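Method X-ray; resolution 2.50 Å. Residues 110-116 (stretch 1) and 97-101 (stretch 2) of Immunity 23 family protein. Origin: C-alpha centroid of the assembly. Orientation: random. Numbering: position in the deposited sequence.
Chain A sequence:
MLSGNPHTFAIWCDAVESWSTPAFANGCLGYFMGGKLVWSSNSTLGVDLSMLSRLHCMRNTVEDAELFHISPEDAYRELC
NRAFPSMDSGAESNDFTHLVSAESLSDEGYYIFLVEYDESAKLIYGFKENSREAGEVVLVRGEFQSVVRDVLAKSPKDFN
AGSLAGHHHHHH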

ATOM      1  N   TYR A 110      -3.953  -2.513 -16.901  1.00 35.74           N
ATOM      2  CA  TYR A 110      -3.298  -1.379 -17.528  1.00 34.22           C
ATOM      3  C   TYR A 110      -3.016  -0.403 -16.433  1.00 33.36           C
ATOM      4  O   TYR A 110      -3.920   0.098 -15.779  1.00 32.99           O
ATOM      5  CB  TYR A 110      -4.164  -0.762 -18.608  1.00 34.03           C
ATOM      6  CG  TYR A 110      -4.396  -1.659 -19.824  1.00 36.08           C
ATOM      7  CD1 TYR A 110      -3.432  -1.779 -20.821  1.00 36.81           C
ATOM      8  CD2 TYR A 110      -5.608  -2.341 -20.007  1.00 37.79           C
ATOM      9  CE1 TYR A 110      -3.652  -2.569 -21.944  1.00 39.32           C
ATOM     10  CE2 TYR A 110      -5.843  -3.137 -21.133  1.00 40.08           C
ATOM     11  CZ  TYR A 110      -4.866  -3.253 -22.093  1.00 41.12           C
ATOM     12  OH  TYR A 110      -5.075  -4.044 -23.208  1.00 44.14           O
ATOM     13  N   TYR A 111      -1.735  -0.151 -16.216  1.00 34.48           N
ATOM     14  CA  TYR A 111      -1.301   0.784 -15.195  1.00 34.36           C
ATOM     15  C   TYR A 111      -0.755   1.995 -15.902  1.00 34.81           C
ATOM     16  O   TYR A 111       0.160   1.888 -16.716  1.00 36.51           O
ATOM     17  CB  TYR A 111      -0.281   0.114 -14.282  1.00 35.70           C
ATOM     18  CG  TYR A 111      -0.962  -0.927 -13.395  1.00 36.89           C
ATOM     19  CD1 TYR A 111      -1.716  -0.533 -12.296  1.00 36.65           C
ATOM     20  CD2 TYR A 111      -0.910  -2.282 -13.701  1.00 38.61           C
ATOM     21  CE1 TYR A 111      -2.383  -1.460 -11.516  1.00 38.84           C
ATOM     22  CE2 TYR A 111      -1.569  -3.220 -12.911  1.00 40.55           C
ATOM     23  CZ  TYR A 111      -2.303  -2.800 -11.818  1.00 40.44           C
ATOM     24  OH  TYR A 111      -2.966  -3.709 -11.010  1.00 43.27           O
ATOM     25  N   ILE A 112      -1.350   3.146 -15.619  1.00 34.86           N
ATOM     26  CA  ILE A 112      -1.091   4.337 -16.394  1.00 34.90           C
ATOM     27  C   ILE A 112      -0.808   5.461 -15.441  1.00 36.18           C
ATOM     28  O   ILE A 112      -1.648   5.779 -14.596  1.00 37.39           O
ATOM     29  CB  ILE A 112      -2.308   4.676 -17.264  1.00 34.70           C
ATOM     30  CG1 ILE A 112      -2.549   3.548 -18.278  1.00 34.74           C
ATOM     31  CG2 ILE A 112      -2.089   5.998 -17.992  1.00 35.55           C
ATOM     32  CD1 ILE A 112      -3.966   3.515 -18.778  1.00 35.54           C
ATOM     33  N   PHE A 113       0.373   6.061 -15.577  1.00 37.11           N
ATOM     34  CA  PHE A 113       0.850   6.991 -14.581  1.00 38.40           C
ATOM     35  C   PHE A 113       1.047   8.367 -15.188  1.00 39.15           C
ATOM     36  O   PHE A 113       1.387   8.481 -16.359  1.00 40.35           O
ATOM     37  CB  PHE A 113       2.167   6.493 -13.979  1.00 39.40           C
ATOM     38  CG  PHE A 113       2.079   5.130 -13.317  1.00 39.53           C
ATOM     39  CD1 PHE A 113       1.644   4.998 -11.998  1.00 40.85           C
ATOM     40  CD2 PHE A 113       2.489   3.993 -13.995  1.00 40.27           C
ATOM     41  CE1 PHE A 113       1.580   3.756 -11.382  1.00 41.46           C
ATOM     42  CE2 PHE A 113       2.440   2.747 -13.393  1.00 41.80           C
ATOM     43  CZ  PHE A 113       1.987   2.625 -12.078  1.00 42.46           C
ATOM     44  N   LEU A 114       0.830   9.404 -14.382  1.00 39.52           N
ATOM     45  CA  LEU A 114       1.108  10.767 -14.769  1.00 40.46           C
ATOM     46  C   LEU A 114       2.360  11.274 -14.030  1.00 43.18           C
ATOM     47  O   LEU A 114       2.423  11.217 -12.793  1.00 43.03           O
ATOM     48  CB  LEU A 114      -0.075  11.646 -14.412  1.00 41.07           C
ATOM     49  CG  LEU A 114      -0.122  13.046 -15.035  1.00 43.27           C
ATOM     50  CD1 LEU A 114      -0.166  12.975 -16.548  1.00 43.72           C
ATOM     51  CD2 LEU A 114      -1.326  13.819 -14.519  1.00 44.97           C
ATOM     52  N   VAL A 115       3.343  11.774 -14.782  1.00 44.41           N
ATOM     53  CA  VAL A 115       4.507  12.466 -14.209  1.00 46.50           C
ATOM     54  C   VAL A 115       4.626  13.847 -14.859  1.00 48.86           C
ATOM     55  O   VAL A 115       4.645  13.965 -16.088  1.00 48.00           O
ATOM     56  CB  VAL A 115       5.815  11.691 -14.490  1.00 47.37           C
ATOM     57  CG1 VAL A 115       7.031  12.482 -14.023  1.00 51.52           C
ATOM     58  CG2 VAL A 115       5.799  10.314 -13.843  1.00 46.16           C
ATOM     59  N   GLU A 116       4.727  14.890 -14.039  1.00 51.21           N
ATOM     60  CA  GLU A 116       4.828  16.247 -14.545  1.00 53.45           C
ATOM     61  C   GLU A 116       6.274  16.740 -14.405  1.00 57.80           C
ATOM     62  O   GLU A 116       7.008  16.268 -13.539  1.00 59.17           O
ATOM     63  CB  GLU A 116       3.880  17.179 -13.785  1.00 54.12           C
ATOM     64  CG  GLU A 116       2.402  16.854 -13.952  1.00 51.98           C
ATOM     65  CD  GLU A 116       1.518  17.781 -13.109  1.00 54.33           C
ATOM     66  OE1 GLU A 116       2.074  18.517 -12.266  1.00 56.74           O
ATOM     67  OE2 GLU A 116       0.287  17.811 -13.290  1.00 52.71           O
TER
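Stretch 2 97-101: THLVS

Residues 97-101 run alongside the strand 110-116 and are held to it mainly by backbone atoms and two polar side chains. The shortest hydrogen bond joins the ring of His98 to the strand: His98 ND1 donates to Leu114 O at 2.6 Å, with an angle of 165° at the hydrogen. ND1 therefore carries a proton here. The backbone of the same two residues makes a second bond, from Leu114 N to His98 O at 2.7 Å and 159°. His98 thus serves both the NH and the carbonyl of Leu114.

Next along the strand, Val100 N donates to Ile112 O at 2.7 Å, and the angle of 172° makes the bond nearly straight. Ser101 N also approaches this carbonyl, but its bond to Ile112 O is weak, at 3.4 Å and 124°. The Ser101 hydroxyl extends the polar contact toward the start of the strand. Ser101 OG donates to Tyr110 O at 2.9 Å. It also accepts a weak bond from Ile112 N, again at 2.9 Å between Ile112 N and Ser101 OG. The side chain takes up a strand NH and a strand carbonyl, much as a neighboring backbone would.

Stretch 2 has no regular helix or strand. Its backbone is extended at Leu99 and Ser101, while psi is near zero at His98 and Val100. It still forms a single beta bridge, between Phe113 and Leu99, whose CA atoms lie 4.4 Å apart. At Ile112 and Ser101 the CA to CA distance is 5.1 Å. The end-to-end directions differ by 148°, so the two segments run roughly antiparallel. Close to the bridge, Phe113 CA lies 3.0 Å from His98 O in a CA-H...O contact.

Apolar side chains pack around this polar ladder. Leu99 CB points away overall, but the end of the side chain comes nearer to the strand. Leu99 CD1 lies 3.9 Å from Phe113 CE1 and 4.1 Å from Tyr111 CD1, meeting the Tyr111 ring at its edge. The Phe113 ring also turns an edge to the backbone of stretch 2, with Phe113 CD1 3.6 Å from Leu99 N. Val100 packs against Ile112 and Leu114: Val100 CG2 is 3.8 Å from Ile112 CG2, and Val100 CG1 is 3.7 Å from Leu114 CB. Farther along, Val115 CG2 approaches His98 ND1 at 4.0 Å. Thr97 and Glu116 make no contact across the pair. Together the two stretches bury 456 Å², both sides summed.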

ATOM      1  N   THR A  97       0.120   7.926  -6.076  1.00 57.70           N
ATOM      2  CA  THR A  97       0.112   9.347  -6.399  1.00 58.36           C
ATOM      3  C   THR A  97       0.029   9.570  -7.909  1.00 56.37           C
ATOM      4  O   THR A  97      -0.730  10.400  -8.390  1.00 56.44           O
ATOM      5  CB  THR A  97       1.402   9.984  -5.883  1.00 60.50           C
ATOM      6  OG1 THR A  97       1.705   9.447  -4.597  1.00 61.52           O
ATOM      7  CG2 THR A  97       1.268  11.487  -5.763  1.00 63.19           C
ATOM      8  N   HIS A  98       0.811   8.783  -8.637  1.00 54.56           N
ATOM      9  CA  HIS A  98       0.989   8.965 -10.058  1.00 53.36           C
ATOM     10  C   HIS A  98       0.026   8.135 -10.907  1.00 50.97           C
ATOM     11  O   HIS A  98      -0.100   8.368 -12.102  1.00 50.53           O
ATOM     12  CB  HIS A  98       2.432   8.638 -10.413  1.00 54.20           C
ATOM     13  CG  HIS A  98       3.396   9.647  -9.901  1.00 56.29           C
ATOM     14  ND1 HIS A  98       3.596  10.854 -10.522  1.00 57.86           N
ATOM     15  CD2 HIS A  98       4.176   9.653  -8.801  1.00 57.76           C
ATOM     16  CE1 HIS A  98       4.479  11.555  -9.836  1.00 60.49           C
ATOM     17  NE2 HIS A  98       4.842  10.849  -8.784  1.00 60.46           N
ATOM     18  N   LEU A  99      -0.676   7.201 -10.285  1.00 49.45           N
ATOM     19  CA  LEU A  99      -1.594   6.334 -11.001  1.00 47.84           C
ATOM     20  C   LEU A  99      -2.831   7.086 -11.459  1.00 47.30           C
ATOM     21  O   LEU A  99      -3.475   7.738 -10.649  1.00 47.94           O
ATOM     22  CB  LEU A  99      -2.018   5.194 -10.089  1.00 47.73           C
ATOM     23  CG  LEU A  99      -2.948   4.166 -10.725  1.00 47.02           C
ATOM     24  CD1 LEU A  99      -2.267   3.522 -11.914  1.00 46.79           C
ATOM     25  CD2 LEU A  99      -3.302   3.136  -9.683  1.00 47.64           C
ATOM     26  N   VAL A 100      -3.146   7.018 -12.754  1.00 46.37           N
ATOM     27  CA  VAL A 100      -4.340   7.672 -13.285  1.00 46.11           C
ATOM     28  C   VAL A 100      -5.262   6.781 -14.103  1.00 45.49           C
ATOM     29  O   VAL A 100      -6.240   7.288 -14.704  1.00 45.83           O
ATOM     30  CB  VAL A 100      -3.970   8.925 -14.099  1.00 46.76           C
ATOM     31  CG1 VAL A 100      -3.118   9.867 -13.254  1.00 47.82           C
ATOM     32  CG2 VAL A 100      -3.247   8.559 -15.380  1.00 46.21           C
ATOM     33  N   SER A 101      -4.984   5.477 -14.147  1.00 44.82           N
ATOM     34  CA  SER A 101      -5.922   4.556 -14.792  1.00 44.95           C
ATOM     35  C   SER A 101      -7.302   4.639 -14.148  1.00 45.90           C
ATOM     36  O   SER A 101      -7.412   4.621 -12.933  1.00 46.82           O
ATOM     37  CB  SER A 101      -5.484   3.092 -14.673  1.00 45.20           C
ATOM     38  OG  SER A 101      -4.116   2.906 -14.927  1.00 44.94           O
TER